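Local coordinates for protein phosphoacetylglucosamine mutase (Aspergillus lentulus, PDB 5O9X) that catalyses the reversible interconversion of N-acetylglucosamine 6-phosphate and N-acetylglucosamine 1-phosphate, at residues Ala370-Gly376 and Ile387-Glu391; Ala198-Val202 and Gln415-Leu420; Val461-Val465 and Ala533-Arg537; Tyr497-Phe503 and Val515-Ala520. The protein carries 1 engineered substitution. One frame throughout, in Å; residues are numbered along the deposited sequence. Where two conformers were deposited one is given.

Contact 1 (Ala370-Gly376 and Ile387-Glu391); sequences AMRFDVG and ITFSE. Unlike the reference sequence in segment 370-376: Met-371 (reference Leu).
Thr-388 fits its branched side chain between Gly-376 and the turn at Ala-370 and Met-371. Its CB is 4.2 Å from Gly-376 O. Beyond it the two branches part: CG2, lodged between the backbone N and the carbonyl carbon, lies 3.5 Å from the same Gly-376 O and 3.7 Å from Ala-370 CB, whereas OG1, trans to the backbone N (chi1 -178°), faces the methyl end of Met-371, with OG1 3.6 Å from CE. The Met-371 side chain starts out away from the strand, and bends at chi2 and chi3 bring its end back to this hydroxyl, crossing the threonine at about a right angle.

Beneath these side chains the backbones of Gly-376 and Thr-388 exchange two hydrogen bonds, Gly-376 N to Thr-388 O (2.8 Å) and Thr-388 N to Gly-376 O (2.9 Å). A third, nearly straight, runs from Ser-390 N to Asp-374 O, just where Ser-390 caps the next helix through its OG and Ala-393 N.

On the other face Val-375 lies alongside Ile-387 and Phe-389: CG1 touches Ile-387 CG2 at 3.7 Å, and CG2 meets Phe-389 CD1 obliquely at 3.9 Å. Leu-394 and Ile-397 of helix 391-399 pack on that ring. Together these pairs form the open end of an antiparallel beta hairpin, strands 375-379 and 385-389, at one border of the mixed sheet of domain III.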
loop_
_atom_site.group_PDB
_atom_site.type_symbol
_atom_site.label_atom_id
_atom_site.label_comp_id
_atom_site.label_asym_id
_atom_site.label_seq_id
_atom_site.Cartn_x
_atom_site.Cartn_y
_atom_site.Cartn_z
ATOM N N ALA A 370 9.165 4.373 10.141
ATOM C CA ALA A 370 8.442 3.720 11.220
ATOM C C ALA A 370 9.369 2.774 12.009
ATOM O O ALA A 370 9.087 2.530 13.178
ATOM C CB ALA A 370 7.268 2.940 10.672
ATOM N N MET A 371 10.472 2.303 11.391
ATOM C CA MET A 371 11.501 1.478 12.115
ATOM C C MET A 371 12.124 2.217 13.288
ATOM O O MET A 371 12.749 1.602 14.147
ATOM C CB MET A 371 12.652 0.976 11.224
ATOM C CG MET A 371 12.322 0.411 9.856
ATOM S SD MET A 371 12.170 -1.386 9.695
ATOM C CE MET A 371 10.558 -1.692 10.436
ATOM N N ARG A 372 11.941 3.524 13.387
ATOM C CA ARG A 372 12.588 4.258 14.473
ATOM C C ARG A 372 11.834 4.177 15.823
ATOM O O ARG A 372 12.343 4.637 16.843
ATOM C CB ARG A 372 12.887 5.697 14.031
ATOM C CG ARG A 372 13.758 5.663 12.765
ATOM C CD ARG A 372 14.469 6.946 12.355
ATOM N NE ARG A 372 14.930 7.787 13.472
ATOM C CZ ARG A 372 15.432 9.023 13.335
ATOM N NH1 ARG A 372 15.560 9.571 12.129
ATOM N NH2 ARG A 372 15.811 9.721 14.404
ATOM N N PHE A 373 10.627 3.588 15.807
ATOM C CA PHE A 373 9.751 3.516 16.988
ATOM C C PHE A 373 9.681 2.066 17.468
ATOM O O PHE A 373 9.950 1.163 16.672
ATOM C CB PHE A 373 8.346 4.039 16.596
ATOM C CG PHE A 373 8.390 5.474 16.160
ATOM C CD1 PHE A 373 8.661 6.467 17.074
ATOM C CD2 PHE A 373 8.178 5.834 14.807
ATOM C CE1 PHE A 373 8.748 7.817 16.684
ATOM C CE2 PHE A 373 8.255 7.192 14.407
ATOM C CZ PHE A 373 8.536 8.176 15.340
ATOM N N ASP A 374 9.305 1.862 18.740
ATOM C CA ASP A 374 8.953 0.519 19.249
ATOM C C ASP A 374 7.716 0.048 18.486
ATOM O O ASP A 374 7.659 -1.072 17.978
ATOM C CB ASP A 374 8.616 0.569 20.794
ATOM C CG ASP A 374 9.802 1.100 21.703
ATOM O OD1 ASP A 374 10.966 0.760 21.433
ATOM O OD2 ASP A 374 9.540 1.841 22.702
ATOM N N VAL A 375 6.703 0.923 18.423
ATOM C CA VAL A 375 5.461 0.635 17.643
ATOM C C VAL A 375 5.370 1.762 16.547
ATOM O O VAL A 375 5.214 2.926 16.897
ATOM C CB VAL A 375 4.230 0.688 18.587
ATOM C CG1 VAL A 375 2.967 0.402 17.815
ATOM C CG2 VAL A 375 4.394 -0.329 19.782
ATOM N N GLY A 376 5.496 1.432 15.273
ATOM C CA GLY A 376 5.490 2.534 14.289
ATOM C C GLY A 376 4.150 2.411 13.509
ATOM O O GLY A 376 3.926 1.440 12.732
ATOM N N ILE A 387 1.086 -1.358 10.853
ATOM C CA ILE A 387 1.735 -1.006 12.119
ATOM C C ILE A 387 2.864 -1.977 12.235
ATOM O O ILE A 387 2.686 -3.182 12.064
ATOM C CB ILE A 387 0.815 -1.132 13.342
ATOM C CG1 ILE A 387 -0.358 -0.173 13.216
ATOM C CG2 ILE A 387 1.582 -0.630 14.594
ATOM C CD1 ILE A 387 -1.679 -0.810 13.441
ATOM N N THR A 388 4.030 -1.441 12.492
ATOM C CA THR A 388 5.216 -2.293 12.630
ATOM C C THR A 388 5.626 -2.322 14.137
ATOM O O THR A 388 5.505 -1.340 14.844
ATOM C CB THR A 388 6.304 -1.817 11.655
ATOM O OG1 THR A 388 7.404 -2.680 11.788
ATOM C CG2 THR A 388 6.762 -0.470 12.010
ATOM N N PHE A 389 6.020 -3.490 14.620
ATOM C CA PHE A 389 6.470 -3.664 16.029
ATOM C C PHE A 389 7.922 -4.066 15.959
ATOM O O PHE A 389 8.258 -5.024 15.263
ATOM C CB PHE A 389 5.669 -4.767 16.694
ATOM C CG PHE A 389 4.217 -4.416 16.875
ATOM C CD1 PHE A 389 3.785 -3.774 18.056
ATOM C CD2 PHE A 389 3.297 -4.699 15.856
ATOM C CE1 PHE A 389 2.441 -3.444 18.235
ATOM C CE2 PHE A 389 1.951 -4.339 16.003
ATOM C CZ PHE A 389 1.533 -3.731 17.202
ATOM N N SER A 390 8.755 -3.298 16.610
ATOM C CA SER A 390 10.217 -3.617 16.663
ATOM C C SER A 390 10.528 -4.946 17.374
ATOM O O SER A 390 9.671 -5.501 18.100
ATOM C CB SER A 390 10.978 -2.540 17.393
ATOM O OG SER A 390 10.760 -2.561 18.816
ATOM N N GLU A 391 11.747 -5.460 17.176
ATOM C CA GLU A 391 12.180 -6.633 17.943
ATOM C C GLU A 391 11.977 -6.532 19.496
ATOM O O GLU A 391 11.365 -7.422 20.106
ATOM C CB GLU A 391 13.593 -7.053 17.521
ATOM C CG GLU A 391 13.654 -7.749 16.158
ATOM C CD GLU A 391 12.513 -8.762 15.908
ATOM O OE1 GLU A 391 12.388 -9.738 16.687
ATOM O OE2 GLU A 391 11.723 -8.586 14.936
#

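Contact 2 (Ala198-Val202 and Gln415-Leu420); sequences AFKRV and QALTDL
Ala-198 presses its methyl against the backbone of Leu-420, with Ala-198 CB 3.5 Å from Leu-420 CA. The same CB also touches Leu-420 CB and the CB of Asp-419. One residue on, Phe-199 turns its ring away toward Leu-433 and Leu-238, and it is the base of the residue that remains in contact: Leu-420 CD1 comes to 3.8 Å from Phe-199 N and also touches Phe-199 CB.

Two residues further on comes the polar part. Arg-201 lays CB on Ala-416 CB (3.6 Å), then bends at chi3, which brings one face of the guanidinium over the start of helix segment 415-420, with Ala-416 CA 3.7 Å above the plane. Its NH1 reaches Asp-419 OD2 at 2.7 Å in a salt bridge that is almost straight (171°) and lies in the guanidinium plane; the carboxylate is met on its anti side and is turned 48° against the guanidinium. A water at the guanidinium edge accepts from Arg-201 NH2 and donates to Asp-419 OD2, closing a small polar ring. The two helices run antiparallel, at 155°, with short-segment axes 8.3 Å apart, and they join the phosphomutase-family domains II and III, to which 198-202 and 415-420 respectively belong.

At Val-202, CG1, anti to the carbonyl carbon, pushes against Ala-416 CB at 3.3 Å, tighter than usual for two methyls, while CG2 touches Leu-420 CD2 more loosely, at 4.2 Å, and helix 428-442 adds Ala-437 beside the same valine.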
loop_
_atom_site.group_PDB
_atom_site.type_symbol
_atom_site.label_atom_id
_atom_site.label_comp_id
_atom_site.label_asym_id
_atom_site.label_seq_id
_atom_site.Cartn_x
_atom_site.Cartn_y
_atom_site.Cartn_z
ATOM N N ALA A 198 -5.975 -15.026 14.245
ATOM C CA ALA A 198 -5.550 -13.778 14.921
ATOM C C ALA A 198 -6.780 -12.919 15.275
ATOM O O ALA A 198 -6.916 -12.443 16.428
ATOM C CB ALA A 198 -4.556 -13.025 14.073
ATOM N N PHE A 199 -7.725 -12.814 14.344
ATOM C CA PHE A 199 -8.979 -12.065 14.603
ATOM C C PHE A 199 -9.806 -12.689 15.702
ATOM O O PHE A 199 -10.350 -11.975 16.590
ATOM C CB PHE A 199 -9.828 -11.999 13.346
ATOM C CG PHE A 199 -11.018 -11.063 13.446
ATOM C CD1 PHE A 199 -10.844 -9.675 13.669
ATOM C CD2 PHE A 199 -12.318 -11.580 13.302
ATOM C CE1 PHE A 199 -12.026 -8.851 13.718
ATOM C CE2 PHE A 199 -13.468 -10.763 13.306
ATOM C CZ PHE A 199 -13.296 -9.381 13.534
ATOM N N LYS A 200 -9.951 -14.020 15.672
ATOM C CA LYS A 200 -10.596 -14.716 16.838
ATOM C C LYS A 200 -9.990 -14.316 18.188
ATOM O O LYS A 200 -10.729 -13.973 19.113
ATOM C CB LYS A 200 -10.558 -16.262 16.645
ATOM C CG LYS A 200 -11.409 -17.000 17.686
ATOM C CD LYS A 200 -11.290 -18.516 17.506
ATOM C CE LYS A 200 -12.180 -19.296 18.497
ATOM N NZ LYS A 200 -13.507 -19.477 17.868
ATOM N N ARG A 201 -8.669 -14.359 18.320
ATOM C CA ARG A 201 -8.010 -14.005 19.565
ATOM C C ARG A 201 -8.215 -12.519 19.908
ATOM O O ARG A 201 -8.541 -12.187 21.036
ATOM C CB ARG A 201 -6.489 -14.230 19.502
ATOM C CG ARG A 201 -6.080 -15.706 19.723
ATOM C CD ARG A 201 -4.665 -15.929 19.185
ATOM N NE ARG A 201 -3.663 -15.268 20.044
ATOM C CZ ARG A 201 -2.472 -14.839 19.603
ATOM N NH1 ARG A 201 -2.171 -14.930 18.292
ATOM N NH2 ARG A 201 -1.569 -14.299 20.449
ATOM N N VAL A 202 -7.975 -11.624 18.951
ATOM C CA VAL A 202 -8.191 -10.198 19.232
ATOM C C VAL A 202 -9.642 -9.947 19.646
ATOM O O VAL A 202 -9.850 -9.063 20.458
ATOM C CB VAL A 202 -7.776 -9.201 18.116
ATOM C CG1 VAL A 202 -6.380 -9.434 17.569
ATOM C CG2 VAL A 202 -8.739 -9.156 16.984
ATOM N N GLN A 415 -0.884 -8.970 22.011
ATOM C CA GLN A 415 -0.172 -10.082 21.359
ATOM C C GLN A 415 -0.936 -10.536 20.133
ATOM O O GLN A 415 -0.343 -10.742 19.064
ATOM C CB GLN A 415 -0.027 -11.307 22.337
ATOM C CG GLN A 415 0.785 -11.024 23.609
ATOM C CD GLN A 415 0.628 -12.132 24.697
ATOM O OE1 GLN A 415 -0.274 -12.989 24.610
ATOM N NE2 GLN A 415 1.536 -12.128 25.695
ATOM N N ALA A 416 -2.264 -10.655 20.269
ATOM C CA ALA A 416 -3.082 -11.062 19.143
ATOM C C ALA A 416 -2.966 -10.007 17.947
ATOM O O ALA A 416 -2.908 -10.378 16.747
ATOM C CB ALA A 416 -4.539 -11.220 19.592
ATOM N N LEU A 417 -2.960 -8.726 18.311
ATOM C CA LEU A 417 -2.859 -7.628 17.333
ATOM C C LEU A 417 -1.554 -7.777 16.514
ATOM O O LEU A 417 -1.538 -7.574 15.307
ATOM C CB LEU A 417 -2.966 -6.315 18.138
ATOM C CG LEU A 417 -3.025 -4.943 17.499
ATOM C CD1 LEU A 417 -3.982 -4.062 18.317
ATOM C CD2 LEU A 417 -1.597 -4.455 17.644
ATOM N N THR A 418 -0.458 -8.175 17.159
ATOM C CA THR A 418 0.776 -8.327 16.465
ATOM C C THR A 418 0.682 -9.517 15.514
ATOM O O THR A 418 1.417 -9.546 14.536
ATOM C CB THR A 418 2.033 -8.539 17.397
ATOM O OG1 THR A 418 1.912 -9.781 18.107
ATOM C CG2 THR A 418 2.256 -7.359 18.410
ATOM N N ASP A 419 -0.182 -10.506 15.777
ATOM C CA ASP A 419 -0.348 -11.568 14.736
ATOM C C ASP A 419 -1.365 -11.230 13.651
ATOM O O ASP A 419 -1.382 -11.834 12.567
ATOM C CB ASP A 419 -0.769 -12.897 15.365
ATOM C CG ASP A 419 0.362 -13.530 16.112
ATOM O OD1 ASP A 419 1.529 -13.499 15.624
ATOM O OD2 ASP A 419 0.078 -13.969 17.213
ATOM N N LEU A 420 -2.262 -10.308 13.974
ATOM C CA LEU A 420 -3.295 -9.899 13.021
ATOM C C LEU A 420 -2.651 -8.920 11.985
ATOM O O LEU A 420 -2.948 -9.014 10.788
ATOM C CB LEU A 420 -4.478 -9.248 13.726
ATOM C CG LEU A 420 -5.646 -8.706 12.851
ATOM C CD1 LEU A 420 -6.470 -9.868 12.251
ATOM C CD2 LEU A 420 -6.642 -7.803 13.582
HETATM O O HOH W 1 -2.233 -14.266 22.839
HETATM O O HOH W 2 1.254 -13.841 19.655
#

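Contact 3 (Val461-Val465 and Ala533-Arg537); sequences VRVEV and ANAVR
The guanidinium of Arg-537, whose chain passes beside Val-463, has the carbonyl oxygen of Ala-533 3.6 Å above one face, offset toward the rim. Round its edge, near the plane, are the side-chain amide of Asn-534 and two waters. Arg-537 NH1 donates to Asn-534 OD1 at 2.7 Å, a bond lying in both the guanidinium plane and the amide carbonyl plane, which limits rotation of the group.

Here helix 522-539 packs along strand 458-463, an outermost strand of the antiparallel sheet in the C-terminal phosphomutase domain; the axes of the short segments run almost parallel, at 11°, and come within 9.2 Å. The seam is aliphatic. Val-463 packs both methyls against the helix: CG2 rests on Ala-533 CB at 3.8 Å, and CG1, anti to the backbone N (chi1 178°), reaches Val-536 CG1 at 3.9 Å and Arg-537 CB. Val-461 CG1 leans on the same Ala-533 methyl. Val-513 and Val-515 of the adjacent strand pack against Val-536.

At the polar margin the two waters span the gap between strand and helix: one accepts hydrogen bonds from Glu-464 N and Arg-537 NE, each at 3.0 Å, and the other donates to Arg-462 O and accepts from Arg-537 NH2.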
loop_
_atom_site.group_PDB
_atom_site.type_symbol
_atom_site.label_atom_id
_atom_site.label_comp_id
_atom_site.label_asym_id
_atom_site.label_seq_id
_atom_site.Cartn_x
_atom_site.Cartn_y
_atom_site.Cartn_z
ATOM N N VAL A 461 -6.429 17.726 -6.899
ATOM C CA VAL A 461 -6.644 17.975 -8.354
ATOM C C VAL A 461 -5.536 17.293 -9.118
ATOM O O VAL A 461 -4.337 17.520 -8.797
ATOM C CB VAL A 461 -6.544 19.489 -8.690
ATOM C CG1 VAL A 461 -6.874 19.760 -10.211
ATOM C CG2 VAL A 461 -7.485 20.275 -7.822
ATOM N N ARG A 462 -5.913 16.507 -10.139
ATOM C CA ARG A 462 -4.930 15.771 -10.916
ATOM C C ARG A 462 -4.697 16.654 -12.130
ATOM O O ARG A 462 -5.656 16.954 -12.853
ATOM C CB ARG A 462 -5.507 14.402 -11.349
ATOM C CG ARG A 462 -4.577 13.406 -12.092
ATOM C CD ARG A 462 -5.467 12.245 -12.606
ATOM N NE ARG A 462 -4.708 11.194 -13.280
ATOM C CZ ARG A 462 -4.278 11.348 -14.543
ATOM N NH1 ARG A 462 -4.589 12.460 -15.209
ATOM N NH2 ARG A 462 -3.569 10.402 -15.118
ATOM N N VAL A 463 -3.444 17.099 -12.314
ATOM C CA VAL A 463 -3.136 18.080 -13.356
ATOM C C VAL A 463 -2.305 17.393 -14.441
ATOM O O VAL A 463 -1.257 16.840 -14.152
ATOM C CB VAL A 463 -2.388 19.350 -12.820
ATOM C CG1 VAL A 463 -2.041 20.324 -13.980
ATOM C CG2 VAL A 463 -3.181 20.017 -11.673
ATOM N N GLU A 464 -2.768 17.461 -15.694
ATOM C CA GLU A 464 -1.942 16.910 -16.829
ATOM C C GLU A 464 -0.959 17.942 -17.313
ATOM O O GLU A 464 -1.331 19.080 -17.416
ATOM C CB GLU A 464 -2.891 16.429 -17.958
ATOM C CG GLU A 464 -3.371 15.053 -17.542
ATOM C CD GLU A 464 -4.308 14.378 -18.488
ATOM O OE1 GLU A 464 -4.836 15.053 -19.411
ATOM O OE2 GLU A 464 -4.569 13.168 -18.221
ATOM N N VAL A 465 0.309 17.575 -17.475
ATOM C CA VAL A 465 1.326 18.532 -17.944
ATOM C C VAL A 465 2.105 17.843 -19.082
ATOM O O VAL A 465 2.114 16.630 -19.152
ATOM C CB VAL A 465 2.316 18.906 -16.767
ATOM C CG1 VAL A 465 1.579 19.626 -15.632
ATOM C CG2 VAL A 465 2.995 17.646 -16.245
ATOM N N ALA A 533 -3.584 24.621 -8.912
ATOM C CA ALA A 533 -3.565 23.794 -10.128
ATOM C C ALA A 533 -3.359 24.643 -11.429
ATOM O O ALA A 533 -2.752 24.161 -12.386
ATOM C CB ALA A 533 -4.898 23.035 -10.224
ATOM N N ASN A 534 -3.994 25.814 -11.501
ATOM C CA ASN A 534 -3.814 26.654 -12.724
ATOM C C ASN A 534 -2.356 27.121 -12.846
ATOM O O ASN A 534 -1.798 27.104 -13.908
ATOM C CB ASN A 534 -4.728 27.845 -12.655
ATOM C CG ASN A 534 -6.165 27.458 -13.002
ATOM O OD1 ASN A 534 -6.428 26.372 -13.565
ATOM N ND2 ASN A 534 -7.083 28.339 -12.687
ATOM N N ALA A 535 -1.729 27.469 -11.738
ATOM C CA ALA A 535 -0.251 27.824 -11.743
ATOM C C ALA A 535 0.633 26.661 -12.194
ATOM O O ALA A 535 1.603 26.830 -13.002
ATOM C CB ALA A 535 0.152 28.346 -10.352
ATOM N N VAL A 536 0.287 25.426 -11.765
ATOM C CA VAL A 536 1.028 24.216 -12.204
ATOM C C VAL A 536 0.813 23.950 -13.702
ATOM O O VAL A 536 1.738 23.649 -14.421
ATOM C CB VAL A 536 0.494 22.959 -11.382
ATOM C CG1 VAL A 536 0.961 21.617 -11.930
ATOM C CG2 VAL A 536 0.857 23.103 -9.886
ATOM N N ARG A 537 -0.443 24.024 -14.129
ATOM C CA ARG A 537 -0.815 23.668 -15.522
ATOM C C ARG A 537 -0.081 24.610 -16.449
ATOM O O ARG A 537 0.612 24.138 -17.331
ATOM C CB ARG A 537 -2.336 23.713 -15.741
ATOM C CG ARG A 537 -2.758 22.778 -16.925
ATOM C CD ARG A 537 -4.325 22.692 -17.038
ATOM N NE ARG A 537 -5.063 22.144 -15.849
ATOM C CZ ARG A 537 -5.625 22.834 -14.847
ATOM N NH1 ARG A 537 -5.511 24.131 -14.821
ATOM N NH2 ARG A 537 -6.314 22.226 -13.845
HETATM O O HOH W 3 -6.964 19.033 -14.007
HETATM O O HOH W 4 -5.207 19.133 -16.312
#

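Contact 4 (Tyr497-Phe503 and Val515-Ala520); sequences YNKGRSF and VYAEAA
Tyr-516 O is gripped by two donors of the facing strand: Ser-502 OG at 2.6 Å and Phe-503 N at 3.1 Å. The hydroxyl gets there because Ser-502 OG is trans to the backbone N (chi1 -177°), which carries it across to the partner strand. Phe-503 sets CE1 3.6 Å from Tyr-516 CB, the rings oblique with planes at 45°.

On the face of Phe-503 and Tyr-516 the Arg-501 guanidinium is modelled in a salt bridge with Glu-518, but its detail is doubtful, the separation being too short and the arginine having two conformers. Glu-518 is also fixed by Tyr-516, whose OH donates to OE1 at 2.6 Å, and by a water joining its OE2 to Lys-499 O.

Arg-501, Phe-503, Tyr-516 and Glu-518 line one face of an antiparallel beta hairpin, strands 501-506 and 513-518 of the C-terminal domain, Ser-502 the other; bonds such as Glu-518 N to Arg-501 O (2.9 Å) pair the backbones. The side chain of Phe-503 is about 8 Å from the bound glucose 1,6-bisphosphate.

In the second shell, Tyr-339 meets the Phe-503 ring, and Gly-342 N donates to Glu-518 OE1. On the reverse face Val-532 of helix 522-539 touches Ser-502. Before strand 501-506, a type II turn from Tyr-497 to Gly-500 leaves Asn-498 O to accept from Ala-520 N at 2.9 Å, while Tyr-497 OH is hydrogen-bonded to Asp-527 OD2.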
loop_
_atom_site.group_PDB
_atom_site.type_symbol
_atom_site.label_atom_id
_atom_site.label_comp_id
_atom_site.label_asym_id
_atom_site.label_seq_id
_atom_site.Cartn_x
_atom_site.Cartn_y
_atom_site.Cartn_z
ATOM N N TYR A 497 -5.275 32.079 2.863
ATOM C CA TYR A 497 -6.455 31.357 3.354
ATOM C C TYR A 497 -6.238 30.962 4.813
ATOM O O TYR A 497 -5.106 30.628 5.216
ATOM C CB TYR A 497 -6.748 30.099 2.531
ATOM C CG TYR A 497 -6.914 30.446 1.053
ATOM C CD1 TYR A 497 -8.173 30.889 0.558
ATOM C CD2 TYR A 497 -5.810 30.461 0.183
ATOM C CE1 TYR A 497 -8.337 31.262 -0.790
ATOM C CE2 TYR A 497 -5.975 30.828 -1.160
ATOM C CZ TYR A 497 -7.226 31.222 -1.628
ATOM O OH TYR A 497 -7.441 31.615 -2.968
ATOM N N ASN A 498 -7.350 30.886 5.539
ATOM C CA ASN A 498 -7.238 30.433 6.948
ATOM C C ASN A 498 -6.799 28.939 7.000
ATOM O O ASN A 498 -7.411 28.144 6.332
ATOM C CB ASN A 498 -8.581 30.694 7.656
ATOM C CG ASN A 498 -8.766 32.199 7.983
ATOM O OD1 ASN A 498 -9.872 32.710 7.894
ATOM N ND2 ASN A 498 -7.655 32.900 8.395
ATOM N N LYS A 499 -5.693 28.631 7.684
ATOM C CA LYS A 499 -5.123 27.239 7.745
ATOM C C LYS A 499 -4.768 26.726 6.317
ATOM O O LYS A 499 -4.615 25.523 6.100
ATOM C CB LYS A 499 -6.134 26.256 8.369
ATOM C CG LYS A 499 -6.501 26.522 9.853
ATOM C CD LYS A 499 -5.264 26.672 10.729
ATOM C CE LYS A 499 -5.514 26.206 12.201
ATOM N NZ LYS A 499 -6.953 25.853 12.294
ATOM N N GLY A 500 -4.559 27.663 5.388
ATOM C CA GLY A 500 -4.180 27.312 4.002
ATOM C C GLY A 500 -2.903 26.520 3.895
ATOM O O GLY A 500 -1.828 26.967 4.387
ATOM N N ARG A 501 -2.983 25.354 3.228
ATOM C CA ARG A 501 -1.790 24.542 2.988
ATOM C C ARG A 501 -1.983 23.821 1.664
ATOM O O ARG A 501 -2.990 23.146 1.467
ATOM C CB ARG A 501 -1.506 23.576 4.149
ATOM C CG ARG A 501 -0.022 23.139 4.249
ATOM C CD ARG A 501 0.316 22.240 5.462
ATOM N NE ARG A 501 0.602 20.919 4.949
ATOM C CZ ARG A 501 -0.317 19.987 4.733
ATOM N NH1 ARG A 501 -1.573 20.194 5.076
ATOM N NH2 ARG A 501 0.028 18.850 4.188
ATOM N N SER A 502 -1.028 24.013 0.751
ATOM C CA SER A 502 -1.107 23.355 -0.564
ATOM C C SER A 502 0.249 22.955 -1.033
ATOM O O SER A 502 1.238 23.636 -0.745
ATOM C CB SER A 502 -1.874 24.245 -1.606
ATOM O OG SER A 502 -1.998 23.544 -2.845
ATOM N N PHE A 503 0.348 21.794 -1.721
ATOM C CA PHE A 503 1.617 21.425 -2.345
ATOM C C PHE A 503 1.329 20.666 -3.657
ATOM O O PHE A 503 0.294 20.066 -3.788
ATOM C CB PHE A 503 2.540 20.604 -1.466
ATOM C CG PHE A 503 2.010 19.222 -1.166
ATOM C CD1 PHE A 503 0.929 19.037 -0.203
ATOM C CD2 PHE A 503 2.614 18.097 -1.731
ATOM C CE1 PHE A 503 0.436 17.733 0.072
ATOM C CE2 PHE A 503 2.101 16.792 -1.440
ATOM C CZ PHE A 503 0.992 16.631 -0.589
ATOM N N VAL A 515 -2.104 18.017 -7.094
ATOM C CA VAL A 515 -2.212 19.194 -6.233
ATOM C C VAL A 515 -3.092 18.795 -5.063
ATOM O O VAL A 515 -4.214 18.296 -5.267
ATOM C CB VAL A 515 -2.845 20.379 -7.004
ATOM C CG1 VAL A 515 -3.209 21.549 -6.057
ATOM C CG2 VAL A 515 -1.843 20.837 -8.120
ATOM N N TYR A 516 -2.627 19.168 -3.883
ATOM C CA TYR A 516 -3.443 18.998 -2.686
ATOM C C TYR A 516 -3.614 20.381 -2.066
ATOM O O TYR A 516 -2.664 21.187 -2.036
ATOM C CB TYR A 516 -2.636 18.075 -1.732
ATOM C CG TYR A 516 -3.309 17.998 -0.345
ATOM C CD1 TYR A 516 -4.397 17.141 -0.160
ATOM C CD2 TYR A 516 -2.925 18.879 0.723
ATOM C CE1 TYR A 516 -5.072 17.061 1.120
ATOM C CE2 TYR A 516 -3.607 18.812 1.998
ATOM C CZ TYR A 516 -4.677 17.909 2.160
ATOM O OH TYR A 516 -5.399 17.839 3.385
ATOM N N ALA A 517 -4.817 20.672 -1.529
ATOM C CA ALA A 517 -4.991 21.885 -0.767
ATOM C C ALA A 517 -5.928 21.557 0.399
ATOM O O ALA A 517 -6.853 20.801 0.220
ATOM C CB ALA A 517 -5.535 23.038 -1.624
ATOM N N GLU A 518 -5.681 22.172 1.531
ATOM C CA GLU A 518 -6.616 22.197 2.637
ATOM C C GLU A 518 -6.753 23.677 3.126
ATOM O O GLU A 518 -5.839 24.497 2.944
ATOM C CB GLU A 518 -6.191 21.245 3.752
ATOM C CG GLU A 518 -4.833 21.617 4.374
ATOM C CD GLU A 518 -4.349 20.623 5.431
ATOM O OE1 GLU A 518 -4.755 19.413 5.333
ATOM O OE2 GLU A 518 -3.506 21.036 6.296
ATOM N N ALA A 519 -7.909 23.996 3.703
ATOM C CA ALA A 519 -8.042 25.273 4.422
ATOM C C ALA A 519 -9.171 25.119 5.452
ATOM O O ALA A 519 -9.781 24.043 5.516
ATOM C CB ALA A 519 -8.344 26.400 3.409
ATOM N N ALA A 520 -9.544 26.197 6.149
ATOM C CA ALA A 520 -10.544 26.068 7.223
ATOM C C ALA A 520 -11.950 25.914 6.732
ATOM O O ALA A 520 -12.814 25.431 7.461
ATOM C CB ALA A 520 -10.436 27.291 8.149
HETATM O O HOH W 5 -3.310 23.454 7.324
#

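How the contacts relate
Contacts 1 and 2 are largely buried and meet at Phe-389, whose ring packs on Leu-417 and Thr-418, so the hairpin of contact 1 and the helix pair of contact 2 share one hydrophobic region; along the chain contact 1 is nested in the loop closed by contact 2. Contacts 3 and 4 are partly buried, about 16 Å apart between centres, and share the C-terminal sheet: Val-515 packs on Val-463 and Val-536. The hairpins, contacts 1 and 4, rely on backbone bonds, contact 4 adding polar side chains. Contacts 2 and 3 rest on aliphatic packing edged by an arginine, salt-bridged in contact 2 but water-linked across contact 3.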